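Local coordinates for protein insecticidal Delta-Endotoxin Cry8Ea1 (Bacillus Thuringiensis, PDB 3EB7) that kills the larvae of an underground beetle pest, probably by binding to midgut cell membranes and opening pores in them, as in other three-domain Cry toxins, at residues E76-N81 and D113-Q118; L145-A150 and Y168-S173; S362-D367 and P428-T433; F366-P371 and T377-N382. All coordinates share one frame; numbering follows the deposited sequence. Where two conformers were deposited one is given.

Interaction 1: residues E76-N81 and D113-Q118; sequences EGLGNN and DSLFTQ
The ring of Phe-116 receives Leu-78 on one face: CD1 stands over the ring centre, 4.1 Å from the centroid and only 9° off the ring normal, a CH-pi contact. The other methyl, CD2, stands above the same face but displaced past its rim, 3.6 Å from Phe-116 CE2, so both branches of the leucine rest on the same ring. The ring also stacks with His-143 and touches Leu-142 and Leu-146 of helix 133-153, which makes Phe-116 a link to a third helix. Leu-78 reaches it because its CG is turned anti to the backbone N (chi1 -163°), sending the isobutyl group across the gap at about a right angle to the phenylalanine side chain. On the way its CD1 passes CB of Leu-115 at 3.8 Å, the two leucines sliding past each other in opposite directions.

Helices 65-93 and 99-119 run nearly antiparallel here, as successive members of the N-terminal helical bundle that delta-endotoxins are thought to use for membrane insertion. Their local axes are 10.9 Å apart, a spacing bridged by side chains while the backbones stay apart.

Toward the end of segment 76-81 the contact becomes mixed. Asn-81 meets Leu-115 crosswise, its ND2 lying 3.6 Å from CD2. The amide is held by its own helix: ND2 donates to Gly-77 O at 2.7 Å, bent at 135° and from above the carbonyl plane. Gly-77 O also takes the helical bond from Asn-81 N, which arrives from the opposite face of that plane.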
loop_
_atom_site.group_PDB
_atom_site.type_symbol
_atom_site.label_atom_id
_atom_site.label_comp_id
_atom_site.label_asym_id
_atom_site.label_seq_id
_atom_site.Cartn_x
_atom_site.Cartn_y
_atom_site.Cartn_z
ATOM N N GLU A 76 14.978 -22.633 -2.310
ATOM C CA GLU A 76 15.351 -23.339 -1.088
ATOM C C GLU A 76 16.842 -23.229 -0.866
ATOM O O GLU A 76 17.252 -22.889 0.238
ATOM C CB GLU A 76 14.867 -24.796 -1.061
ATOM C CG GLU A 76 15.251 -25.581 0.257
ATOM C CD GLU A 76 14.497 -25.067 1.499
ATOM O OE1 GLU A 76 13.368 -24.516 1.353
ATOM O OE2 GLU A 76 15.022 -25.234 2.618
ATOM N N GLY A 77 17.636 -23.458 -1.928
ATOM C CA GLY A 77 19.093 -23.232 -1.918
ATOM C C GLY A 77 19.564 -21.811 -1.611
ATOM O O GLY A 77 20.654 -21.606 -1.042
ATOM N N LEU A 78 18.778 -20.814 -2.008
ATOM C CA LEU A 78 19.055 -19.408 -1.701
ATOM C C LEU A 78 18.851 -19.177 -0.204
ATOM O O LEU A 78 19.540 -18.371 0.418
ATOM C CB LEU A 78 18.088 -18.536 -2.498
ATOM C CG LEU A 78 18.269 -17.040 -2.753
ATOM C CD1 LEU A 78 19.484 -16.700 -3.620
ATOM C CD2 LEU A 78 16.979 -16.496 -3.433
ATOM N N GLY A 79 17.879 -19.888 0.360
ATOM C CA GLY A 79 17.623 -19.866 1.776
ATOM C C GLY A 79 18.756 -20.425 2.593
ATOM O O GLY A 79 19.133 -19.831 3.592
ATOM N N ASN A 80 19.293 -21.569 2.175
ATOM C CA ASN A 80 20.450 -22.166 2.833
ATOM C C ASN A 80 21.636 -21.216 2.798
ATOM O O ASN A 80 22.348 -21.074 3.781
ATOM C CB ASN A 80 20.827 -23.524 2.195
ATOM C CG ASN A 80 19.723 -24.581 2.356
ATOM O OD1 ASN A 80 19.047 -24.666 3.400
ATOM N ND2 ASN A 80 19.532 -25.386 1.315
ATOM N N ASN A 81 21.842 -20.574 1.648
ATOM C CA ASN A 81 22.913 -19.597 1.484
ATOM C C ASN A 81 22.706 -18.295 2.260
ATOM O O ASN A 81 23.675 -17.641 2.637
ATOM C CB ASN A 81 23.148 -19.329 -0.003
ATOM C CG ASN A 81 23.949 -20.433 -0.666
ATOM O OD1 ASN A 81 25.131 -20.613 -0.375
ATOM N ND2 ASN A 81 23.313 -21.183 -1.538
ATOM N N ASP A 113 24.655 -12.694 -4.413
ATOM C CA ASP A 113 24.452 -11.794 -5.548
ATOM C C ASP A 113 24.505 -12.624 -6.834
ATOM O O ASP A 113 23.652 -12.535 -7.717
ATOM C CB ASP A 113 25.494 -10.661 -5.508
ATOM C CG ASP A 113 25.432 -9.759 -6.728
ATOM O OD1 ASP A 113 26.451 -9.587 -7.411
ATOM O OD2 ASP A 113 24.353 -9.232 -7.034
ATOM N N SER A 114 25.482 -13.493 -6.901
ATOM C CA SER A 114 25.640 -14.353 -8.064
ATOM C C SER A 114 24.430 -15.259 -8.312
ATOM O O SER A 114 24.028 -15.442 -9.448
ATOM C CB SER A 114 26.929 -15.162 -7.947
ATOM O OG SER A 114 26.743 -16.442 -8.506
ATOM N N LEU A 115 23.844 -15.789 -7.240
ATOM C CA LEU A 115 22.653 -16.651 -7.305
ATOM C C LEU A 115 21.404 -15.854 -7.737
ATOM O O LEU A 115 20.597 -16.295 -8.582
ATOM C CB LEU A 115 22.440 -17.279 -5.917
ATOM C CG LEU A 115 22.866 -18.696 -5.462
ATOM C CD1 LEU A 115 23.700 -19.484 -6.423
ATOM C CD2 LEU A 115 23.481 -18.677 -4.080
ATOM N N PHE A 116 21.257 -14.657 -7.182
ATOM C CA PHE A 116 20.189 -13.769 -7.590
ATOM C C PHE A 116 20.251 -13.499 -9.069
ATOM O O PHE A 116 19.262 -13.686 -9.756
ATOM C CB PHE A 116 20.202 -12.479 -6.782
ATOM C CG PHE A 116 19.533 -12.607 -5.473
ATOM C CD1 PHE A 116 20.246 -12.438 -4.296
ATOM C CD2 PHE A 116 18.162 -12.913 -5.405
ATOM C CE1 PHE A 116 19.600 -12.557 -3.053
ATOM C CE2 PHE A 116 17.506 -13.031 -4.188
ATOM C CZ PHE A 116 18.218 -12.863 -3.004
ATOM N N THR A 117 21.414 -13.097 -9.570
ATOM C CA THR A 117 21.610 -12.906 -11.011
ATOM C C THR A 117 21.214 -14.133 -11.849
ATOM O O THR A 117 20.588 -13.985 -12.891
ATOM C CB THR A 117 23.057 -12.487 -11.311
ATOM O OG1 THR A 117 23.363 -11.328 -10.541
ATOM C CG2 THR A 117 23.271 -12.166 -12.794
ATOM N N GLN A 118 21.577 -15.332 -11.397
ATOM C CA GLN A 118 21.251 -16.561 -12.143
ATOM C C GLN A 118 19.788 -16.929 -12.031
ATOM O O GLN A 118 19.224 -17.452 -12.973
ATOM C CB GLN A 118 22.061 -17.779 -11.686
ATOM C CG GLN A 118 23.593 -17.665 -11.738
ATOM C CD GLN A 118 24.253 -19.020 -11.381
ATOM O OE1 GLN A 118 23.986 -19.607 -10.327
ATOM N NE2 GLN A 118 25.094 -19.523 -12.288
#

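Interaction 2: residues L145-A150 and Y168-S173; sequences LLLKDA and YNRQMS
Leu-147 and Gln-171 make the apolar part of this contact, meeting through the bases of their side chains. Leu-147 CB lies 3.9 Å from Gln-171 CB and equally near its CG, and the same two residues bring the helix backbones closest, with CA atoms 6.0 Å apart.

The polar part belongs to the glutamine amide. With CG anti to the backbone N (chi1 -172°) and the chain extended beyond it, Gln-171 carries NE2 across to helix 133-153, where it lies 3.5 Å from Lys-148 CB. It also comes near Lys-148 N, but both are donors and no bond forms between them. Its hydrogen bonds go to the carbonyl oxygens of Leu-144 and Tyr-225, so the buried amide ties helix 161-191 to the preceding turn of its neighbour and to a loop.

The guanidinium of Arg-170 has its strongest partner outside the pair, a salt bridge with Asp-113 of helix 99-119; beside it Leu-147 CD1 makes a loose, oblique contact, 4.3 Å from Arg-170 NH2.

The two helices run antiparallel at 154°, their local axes 9.5 Å apart. Leu-147 also touches Asp-113, while Leu-146 and Asp-149 face helix 26-40, which places this pair within the N-terminal helical bundle.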
loop_
_atom_site.group_PDB
_atom_site.type_symbol
_atom_site.label_atom_id
_atom_site.label_comp_id
_atom_site.label_asym_id
_atom_site.label_seq_id
_atom_site.Cartn_x
_atom_site.Cartn_y
_atom_site.Cartn_z
ATOM N N LEU A 145 17.938 -5.406 -1.239
ATOM C CA LEU A 145 18.426 -5.180 0.115
ATOM C C LEU A 145 19.874 -5.657 0.273
ATOM O O LEU A 145 20.642 -5.103 1.095
ATOM C CB LEU A 145 17.570 -5.935 1.100
ATOM C CG LEU A 145 16.196 -5.398 1.464
ATOM C CD1 LEU A 145 15.381 -6.562 2.017
ATOM C CD2 LEU A 145 16.362 -4.251 2.509
ATOM N N LEU A 146 20.235 -6.683 -0.502
ATOM C CA LEU A 146 21.557 -7.276 -0.466
ATOM C C LEU A 146 22.546 -6.272 -1.043
ATOM O O LEU A 146 23.567 -5.937 -0.419
ATOM C CB LEU A 146 21.590 -8.575 -1.292
ATOM C CG LEU A 146 22.934 -9.304 -1.244
ATOM C CD1 LEU A 146 23.156 -9.926 0.098
ATOM C CD2 LEU A 146 23.042 -10.359 -2.317
ATOM N N LEU A 147 22.223 -5.768 -2.229
ATOM C CA LEU A 147 23.010 -4.724 -2.876
ATOM C C LEU A 147 23.186 -3.484 -2.006
ATOM O O LEU A 147 24.200 -2.801 -2.101
ATOM C CB LEU A 147 22.423 -4.389 -4.248
ATOM C CG LEU A 147 22.986 -5.131 -5.494
ATOM C CD1 LEU A 147 23.950 -6.317 -5.256
ATOM C CD2 LEU A 147 21.848 -5.567 -6.346
ATOM N N LYS A 148 22.239 -3.202 -1.128
ATOM C CA LYS A 148 22.399 -2.082 -0.192
ATOM C C LYS A 148 23.454 -2.335 0.913
ATOM O O LYS A 148 24.102 -1.401 1.384
ATOM C CB LYS A 148 21.056 -1.721 0.375
ATOM C CG LYS A 148 21.029 -0.912 1.619
ATOM C CD LYS A 148 19.599 -1.036 2.161
ATOM C CE LYS A 148 19.546 -0.863 3.658
ATOM N NZ LYS A 148 19.881 0.567 4.015
ATOM N N ASP A 149 23.632 -3.582 1.313
ATOM C CA ASP A 149 24.716 -3.935 2.231
ATOM C C ASP A 149 26.101 -3.649 1.643
ATOM O O ASP A 149 27.004 -3.156 2.358
ATOM C CB ASP A 149 24.617 -5.413 2.606
ATOM C CG ASP A 149 23.268 -5.770 3.158
ATOM O OD1 ASP A 149 22.540 -4.860 3.612
ATOM O OD2 ASP A 149 22.931 -6.967 3.128
ATOM N N ALA A 150 26.255 -3.947 0.354
ATOM C CA ALA A 150 27.439 -3.529 -0.409
ATOM C C ALA A 150 27.708 -2.041 -0.261
ATOM O O ALA A 150 28.856 -1.651 -0.149
ATOM C CB ALA A 150 27.299 -3.882 -1.877
ATOM N N TYR A 168 26.509 -0.344 -6.740
ATOM C CA TYR A 168 25.581 0.765 -6.669
ATOM C C TYR A 168 24.894 1.056 -8.017
ATOM O O TYR A 168 23.689 1.278 -8.066
ATOM C CB TYR A 168 26.249 2.020 -6.117
ATOM C CG TYR A 168 25.243 3.142 -5.977
ATOM C CD1 TYR A 168 25.179 4.179 -6.921
ATOM C CD2 TYR A 168 24.306 3.130 -4.934
ATOM C CE1 TYR A 168 24.247 5.197 -6.800
ATOM C CE2 TYR A 168 23.373 4.113 -4.818
ATOM C CZ TYR A 168 23.346 5.157 -5.760
ATOM O OH TYR A 168 22.409 6.160 -5.619
ATOM N N ASN A 169 25.649 1.028 -9.109
ATOM C CA ASN A 169 25.053 1.223 -10.406
ATOM C C ASN A 169 24.136 0.083 -10.777
ATOM O O ASN A 169 23.126 0.285 -11.397
ATOM C CB ASN A 169 26.145 1.453 -11.487
ATOM C CG ASN A 169 26.884 2.794 -11.294
ATOM O OD1 ASN A 169 26.289 3.777 -10.875
ATOM N ND2 ASN A 169 28.180 2.815 -11.565
ATOM N N ARG A 170 24.485 -1.134 -10.405
ATOM C CA ARG A 170 23.580 -2.247 -10.673
ATOM C C ARG A 170 22.310 -2.118 -9.830
ATOM O O ARG A 170 21.216 -2.387 -10.310
ATOM C CB ARG A 170 24.278 -3.582 -10.440
ATOM C CG ARG A 170 23.597 -4.774 -11.147
ATOM C CD ARG A 170 24.669 -5.793 -11.595
ATOM N NE ARG A 170 25.609 -6.094 -10.523
ATOM C CZ ARG A 170 25.420 -7.073 -9.634
ATOM N NH1 ARG A 170 24.331 -7.844 -9.696
ATOM N NH2 ARG A 170 26.325 -7.294 -8.687
ATOM N N GLN A 171 22.452 -1.708 -8.570
ATOM C CA GLN A 171 21.292 -1.542 -7.716
ATOM C C GLN A 171 20.335 -0.513 -8.336
ATOM O O GLN A 171 19.122 -0.736 -8.340
ATOM C CB GLN A 171 21.682 -1.186 -6.283
ATOM C CG GLN A 171 20.486 -1.199 -5.304
ATOM C CD GLN A 171 20.738 -0.468 -4.012
ATOM O OE1 GLN A 171 21.323 0.616 -3.989
ATOM N NE2 GLN A 171 20.275 -1.038 -2.929
ATOM N N MET A 172 20.847 0.595 -8.875
ATOM C CA MET A 172 19.982 1.595 -9.538
ATOM C C MET A 172 19.316 1.032 -10.773
ATOM O O MET A 172 18.144 1.269 -11.029
ATOM C CB MET A 172 20.776 2.827 -9.937
ATOM C CG MET A 172 21.315 3.605 -8.773
ATOM S SD MET A 172 21.797 5.213 -9.405
ATOM C CE MET A 172 23.150 4.766 -10.526
ATOM N N SER A 173 20.077 0.278 -11.546
ATOM C CA SER A 173 19.515 -0.323 -12.729
ATOM C C SER A 173 18.424 -1.341 -12.344
ATOM O O SER A 173 17.427 -1.509 -13.045
ATOM C CB SER A 173 20.628 -0.962 -13.564
ATOM O OG SER A 173 20.085 -1.862 -14.530
#

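Interaction 3: residues S362-D367 and P428-T433; sequences SKVVFD and PVFSWT
Val-364 and Phe-430 meet between two extended strands that share no backbone hydrogen bond. Even the nearest CA pair, Val-364 and Pro-428, is 11.1 Å apart, a separation characteristic of facing sheets rather than of neighbours within one. Segment 362-367 belongs to the sheet that contains strands 340-352 and 376-381, whereas segment 428-433 lies on the middle strand, between 241-243 and 414-422.

The gap is bridged by side chains arriving from opposite directions. Phe-430 points across, and its far end meets Val-364 CG1, which sits at the ring edge near the ring plane, 4.1 Å from CZ and almost as near to CE1. Val-364 offers this methyl because CG1 is anti to its backbone N, at chi1 -175°. The same CG1 also lies over one face of Phe-366, 3.5 Å above the plane and toward the rim. Phe-366 in turn brings CE2 to within 4.3 Å of Phe-430 CZ, an oblique approach.

One valine methyl is thus shared by two aromatic rings. Phe-430 also touches Leu-416 and Thr-344, and Phe-336 meets Phe-366 edge to face. With all three residues buried and no polar bond crossing, the contact implies cohesion by dispersion and the hydrophobic effect, as in the sheet-to-sheet core of a beta-prism domain.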
loop_
_atom_site.group_PDB
_atom_site.type_symbol
_atom_site.label_atom_id
_atom_site.label_comp_id
_atom_site.label_asym_id
_atom_site.label_seq_id
_atom_site.Cartn_x
_atom_site.Cartn_y
_atom_site.Cartn_z
ATOM N N SER A 362 -26.662 -8.062 8.418
ATOM C CA SER A 362 -27.470 -8.038 9.669
ATOM C C SER A 362 -26.698 -7.539 10.894
ATOM O O SER A 362 -27.279 -7.168 11.918
ATOM C CB SER A 362 -28.022 -9.429 9.954
ATOM O OG SER A 362 -26.919 -10.307 10.085
ATOM N N LYS A 363 -25.387 -7.505 10.777
ATOM C CA LYS A 363 -24.552 -7.206 11.918
ATOM C C LYS A 363 -23.150 -6.814 11.491
ATOM O O LYS A 363 -22.565 -7.471 10.632
ATOM C CB LYS A 363 -24.470 -8.423 12.853
ATOM C CG LYS A 363 -23.717 -8.143 14.149
ATOM C CD LYS A 363 -23.848 -9.377 15.051
ATOM C CE LYS A 363 -23.014 -9.275 16.319
ATOM N NZ LYS A 363 -23.021 -10.648 16.950
ATOM N N VAL A 364 -22.627 -5.753 12.087
ATOM C CA VAL A 364 -21.195 -5.400 11.935
ATOM C C VAL A 364 -20.589 -4.992 13.283
ATOM O O VAL A 364 -21.095 -4.094 13.927
ATOM C CB VAL A 364 -20.934 -4.222 10.905
ATOM C CG1 VAL A 364 -19.420 -4.003 10.725
ATOM C CG2 VAL A 364 -21.597 -4.499 9.576
ATOM N N VAL A 365 -19.510 -5.650 13.680
ATOM C CA VAL A 365 -18.711 -5.228 14.847
ATOM C C VAL A 365 -17.441 -4.471 14.372
ATOM O O VAL A 365 -16.619 -5.041 13.639
ATOM C CB VAL A 365 -18.318 -6.450 15.722
ATOM C CG1 VAL A 365 -17.532 -6.007 16.950
ATOM C CG2 VAL A 365 -19.588 -7.233 16.160
ATOM N N PHE A 366 -17.321 -3.197 14.747
ATOM C CA PHE A 366 -16.141 -2.393 14.443
ATOM C C PHE A 366 -15.227 -2.290 15.684
ATOM O O PHE A 366 -15.593 -1.644 16.690
ATOM C CB PHE A 366 -16.515 -0.957 14.017
ATOM C CG PHE A 366 -17.653 -0.849 12.981
ATOM C CD1 PHE A 366 -19.004 -0.908 13.387
ATOM C CD2 PHE A 366 -17.370 -0.619 11.625
ATOM C CE1 PHE A 366 -20.065 -0.787 12.448
ATOM C CE2 PHE A 366 -18.414 -0.460 10.673
ATOM C CZ PHE A 366 -19.762 -0.536 11.084
ATOM N N ASP A 367 -14.033 -2.868 15.610
ATOM C CA ASP A 367 -13.088 -2.728 16.709
ATOM C C ASP A 367 -12.232 -1.520 16.435
ATOM O O ASP A 367 -11.627 -1.426 15.379
ATOM C CB ASP A 367 -12.223 -3.955 16.865
ATOM C CG ASP A 367 -13.015 -5.192 17.252
ATOM O OD1 ASP A 367 -14.006 -5.089 18.019
ATOM O OD2 ASP A 367 -12.609 -6.292 16.829
ATOM N N PRO A 428 -22.735 -3.635 0.978
ATOM C CA PRO A 428 -21.644 -2.673 1.222
ATOM C C PRO A 428 -20.244 -3.188 0.870
ATOM O O PRO A 428 -19.995 -4.403 0.843
ATOM C CB PRO A 428 -21.752 -2.376 2.732
ATOM C CG PRO A 428 -22.551 -3.544 3.353
ATOM C CD PRO A 428 -23.167 -4.349 2.213
ATOM N N VAL A 429 -19.339 -2.259 0.561
ATOM C CA VAL A 429 -17.927 -2.589 0.381
ATOM C C VAL A 429 -17.168 -1.681 1.344
ATOM O O VAL A 429 -17.492 -0.501 1.478
ATOM C CB VAL A 429 -17.474 -2.391 -1.124
ATOM C CG1 VAL A 429 -15.979 -2.417 -1.291
ATOM C CG2 VAL A 429 -18.084 -3.461 -2.004
ATOM N N PHE A 430 -16.195 -2.240 2.054
ATOM C CA PHE A 430 -15.333 -1.444 2.946
ATOM C C PHE A 430 -14.016 -1.143 2.235
ATOM O O PHE A 430 -13.443 -2.019 1.589
ATOM C CB PHE A 430 -15.062 -2.203 4.248
ATOM C CG PHE A 430 -16.266 -2.362 5.181
ATOM C CD1 PHE A 430 -16.160 -3.164 6.329
ATOM C CD2 PHE A 430 -17.483 -1.732 4.946
ATOM C CE1 PHE A 430 -17.261 -3.317 7.227
ATOM C CE2 PHE A 430 -18.593 -1.891 5.849
ATOM C CZ PHE A 430 -18.480 -2.647 6.964
ATOM N N SER A 431 -13.564 0.102 2.314
ATOM C CA SER A 431 -12.211 0.479 1.890
ATOM C C SER A 431 -11.337 0.850 3.078
ATOM O O SER A 431 -11.817 1.253 4.128
ATOM C CB SER A 431 -12.223 1.627 0.855
ATOM O OG SER A 431 -12.515 2.864 1.474
ATOM N N TRP A 432 -10.039 0.708 2.893
ATOM C CA TRP A 432 -9.096 0.785 3.994
ATOM C C TRP A 432 -7.829 1.497 3.589
ATOM O O TRP A 432 -7.389 1.337 2.458
ATOM C CB TRP A 432 -8.724 -0.641 4.445
ATOM C CG TRP A 432 -9.893 -1.496 4.772
ATOM C CD1 TRP A 432 -10.780 -2.079 3.890
ATOM C CD2 TRP A 432 -10.289 -1.913 6.068
ATOM N NE1 TRP A 432 -11.707 -2.810 4.587
ATOM C CE2 TRP A 432 -11.420 -2.718 5.923
ATOM C CE3 TRP A 432 -9.793 -1.674 7.348
ATOM C CZ2 TRP A 432 -12.074 -3.286 7.023
ATOM C CZ3 TRP A 432 -10.433 -2.242 8.432
ATOM C CH2 TRP A 432 -11.560 -3.031 8.264
ATOM N N THR A 433 -7.207 2.193 4.546
ATOM C CA THR A 433 -5.914 2.831 4.340
ATOM C C THR A 433 -4.874 2.157 5.200
ATOM O O THR A 433 -5.205 1.595 6.238
ATOM C CB THR A 433 -5.932 4.364 4.603
ATOM O OG1 THR A 433 -6.447 4.633 5.906
ATOM C CG2 THR A 433 -6.802 5.102 3.542
#

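Interaction 4: residues F366-P371 and T377-N382; sequences FDAIYP and TTFTYN
Phe-366 can be followed outward along its side chain, which lies against strand 377-381. Its CB is 4.1 Å from Phe-379 CB and nearer still to Phe-379 O. At CD1 the ring draws closest, 3.2 Å from Phe-379 O, which sits at the ring edge near its plane; CD1 also packs on Phe-379 CB at 3.9 Å. Beyond it, CE1 meets Tyr-381 CB at 4.3 Å, again at the edge. A chi1 of -46° sets the ring along the strand that receives the backbone N-H.

The two phenylalanine side chains cross at about a right angle, and Ala-368 occupies the same face of the sheet, its CB at the edge of the Phe-379 ring, 3.7 Å from CE1. Phe-336 and Phe-339 meet Phe-379 edge to face. On the other face Asp-367 and Thr-378 lie side by side, with Asp-367 OD1 3.7 Å from Thr-378 CG2.

Two nearly straight backbone bonds join the phenylalanines, Phe-366 N to Phe-379 O at 2.8 Å and Phe-379 N to Phe-366 O at 2.9 Å. Ala-368 and Thr-377 form the next hydrogen-bonded pair, with Asp-367 and Thr-378 the non-hydrogen-bonded pair between them. This alternation is that of antiparallel pairing, and with only a short loop joining the strands it makes a beta hairpin, supplying edge strand 376-381 to a four-stranded sheet whose 3-2-1-4 order is that of a Greek key, as in domain II of Cry toxins.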
loop_
_atom_site.group_PDB
_atom_site.type_symbol
_atom_site.label_atom_id
_atom_site.label_comp_id
_atom_site.label_asym_id
_atom_site.label_seq_id
_atom_site.Cartn_x
_atom_site.Cartn_y
_atom_site.Cartn_z
ATOM N N PHE A 366 -17.321 -3.197 14.747
ATOM C CA PHE A 366 -16.141 -2.393 14.443
ATOM C C PHE A 366 -15.227 -2.290 15.684
ATOM O O PHE A 366 -15.593 -1.644 16.690
ATOM C CB PHE A 366 -16.515 -0.957 14.017
ATOM C CG PHE A 366 -17.653 -0.849 12.981
ATOM C CD1 PHE A 366 -19.004 -0.908 13.387
ATOM C CD2 PHE A 366 -17.370 -0.619 11.625
ATOM C CE1 PHE A 366 -20.065 -0.787 12.448
ATOM C CE2 PHE A 366 -18.414 -0.460 10.673
ATOM C CZ PHE A 366 -19.762 -0.536 11.084
ATOM N N ASP A 367 -14.033 -2.868 15.610
ATOM C CA ASP A 367 -13.088 -2.728 16.709
ATOM C C ASP A 367 -12.232 -1.520 16.435
ATOM O O ASP A 367 -11.627 -1.426 15.379
ATOM C CB ASP A 367 -12.223 -3.955 16.865
ATOM C CG ASP A 367 -13.015 -5.192 17.252
ATOM O OD1 ASP A 367 -14.006 -5.089 18.019
ATOM O OD2 ASP A 367 -12.609 -6.292 16.829
ATOM N N ALA A 368 -12.213 -0.585 17.375
ATOM C CA ALA A 368 -11.574 0.688 17.152
ATOM C C ALA A 368 -10.622 1.071 18.279
ATOM O O ALA A 368 -10.816 0.705 19.456
ATOM C CB ALA A 368 -12.640 1.797 16.952
ATOM N N ILE A 369 -9.588 1.812 17.891
ATOM C CA ILE A 369 -8.669 2.438 18.819
ATOM C C ILE A 369 -8.377 3.878 18.382
ATOM O O ILE A 369 -8.380 4.204 17.202
ATOM C CB ILE A 369 -7.346 1.614 18.948
ATOM C CG1 ILE A 369 -6.496 2.095 20.126
ATOM C CG2 ILE A 369 -6.521 1.635 17.632
ATOM C CD1 ILE A 369 -5.365 1.131 20.438
ATOM N N TYR A 370 -8.134 4.726 19.363
ATOM C CA TYR A 370 -7.701 6.102 19.191
ATOM C C TYR A 370 -6.173 6.133 19.221
ATOM O O TYR A 370 -5.579 5.948 20.287
ATOM C CB TYR A 370 -8.224 6.829 20.393
ATOM C CG TYR A 370 -8.722 8.157 20.126
ATOM C CD1 TYR A 370 -9.942 8.354 19.465
ATOM C CD2 TYR A 370 -7.988 9.257 20.549
ATOM C CE1 TYR A 370 -10.421 9.620 19.222
ATOM C CE2 TYR A 370 -8.449 10.563 20.314
ATOM C CZ TYR A 370 -9.647 10.735 19.640
ATOM O OH TYR A 370 -10.042 12.029 19.405
ATOM N N PRO A 371 -5.502 6.337 18.057
ATOM C CA PRO A 371 -4.042 6.192 18.155
ATOM C C PRO A 371 -3.347 7.235 19.021
ATOM O O PRO A 371 -2.229 6.989 19.432
ATOM C CB PRO A 371 -3.556 6.251 16.697
ATOM C CG PRO A 371 -4.625 6.949 15.971
ATOM C CD PRO A 371 -5.928 6.642 16.678
ATOM N N THR A 377 -12.362 0.917 21.923
ATOM C CA THR A 377 -13.806 0.718 22.041
ATOM C C THR A 377 -14.344 -0.159 20.896
ATOM O O THR A 377 -13.663 -0.363 19.881
ATOM C CB THR A 377 -14.567 2.077 22.155
ATOM O OG1 THR A 377 -15.840 1.864 22.799
ATOM C CG2 THR A 377 -14.799 2.701 20.792
ATOM N N THR A 378 -15.534 -0.718 21.094
ATOM C CA THR A 378 -16.266 -1.446 20.048
ATOM C C THR A 378 -17.499 -0.665 19.643
ATOM O O THR A 378 -18.170 -0.081 20.483
ATOM C CB THR A 378 -16.728 -2.839 20.538
ATOM O OG1 THR A 378 -15.625 -3.497 21.152
ATOM C CG2 THR A 378 -17.204 -3.720 19.414
ATOM N N PHE A 379 -17.795 -0.664 18.350
ATOM C CA PHE A 379 -19.061 -0.130 17.844
ATOM C C PHE A 379 -19.779 -1.294 17.223
ATOM O O PHE A 379 -19.208 -2.024 16.432
ATOM C CB PHE A 379 -18.806 0.964 16.793
ATOM C CG PHE A 379 -18.004 2.140 17.325
ATOM C CD1 PHE A 379 -16.664 2.295 16.988
ATOM C CD2 PHE A 379 -18.599 3.081 18.185
ATOM C CE1 PHE A 379 -15.920 3.382 17.478
ATOM C CE2 PHE A 379 -17.884 4.168 18.690
ATOM C CZ PHE A 379 -16.536 4.329 18.327
ATOM N N THR A 380 -21.023 -1.504 17.619
ATOM C CA THR A 380 -21.794 -2.595 17.072
ATOM C C THR A 380 -23.080 -2.111 16.462
ATOM O O THR A 380 -23.895 -1.442 17.114
ATOM C CB THR A 380 -22.132 -3.658 18.133
ATOM O OG1 THR A 380 -20.943 -3.996 18.863
ATOM C CG2 THR A 380 -22.721 -4.869 17.469
ATOM N N TYR A 381 -23.210 -2.478 15.187
ATOM C CA TYR A 381 -24.452 -2.480 14.469
ATOM C C TYR A 381 -25.094 -3.894 14.553
ATOM O O TYR A 381 -24.608 -4.850 13.949
ATOM C CB TYR A 381 -24.175 -2.082 13.001
ATOM C CG TYR A 381 -25.373 -2.175 12.099
ATOM C CD1 TYR A 381 -26.420 -1.225 12.192
ATOM C CD2 TYR A 381 -25.490 -3.211 11.169
ATOM C CE1 TYR A 381 -27.554 -1.306 11.352
ATOM C CE2 TYR A 381 -26.637 -3.328 10.360
ATOM C CZ TYR A 381 -27.638 -2.354 10.439
ATOM O OH TYR A 381 -28.745 -2.433 9.620
ATOM N N ASN A 382 -26.181 -4.020 15.324
ATOM C CA ASN A 382 -27.000 -5.237 15.295
ATOM C C ASN A 382 -28.490 -5.006 15.572
ATOM O O ASN A 382 -28.957 -5.199 16.692
ATOM C CB ASN A 382 -26.408 -6.309 16.210
ATOM C CG ASN A 382 -27.101 -7.688 16.044
ATOM O OD1 ASN A 382 -27.948 -7.915 15.151
ATOM N ND2 ASN A 382 -26.739 -8.613 16.930
#

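Overall arrangement
The four contacts fall into two groups on opposite sides of the chain's centre. Interactions 1 and 2 come first along the chain and lie in the N-terminal helical domain, their centres 16 Å apart. The salt bridge from Asp-113 OD1 to Arg-170 NH2, 2.6 Å long, joins them directly, linking the helix pair 65-93/99-119 to the pair 133-153/161-191. Interactions 3 and 4 follow in the central beta domain, with centres 10 Å apart. They share Phe-366 and Asp-367 on strand 357-369, one contact facing another sheet and the other pairing within its own. Between the groups, centres are 42 to 46 Å apart, consistent with separately packed helical and beta modules.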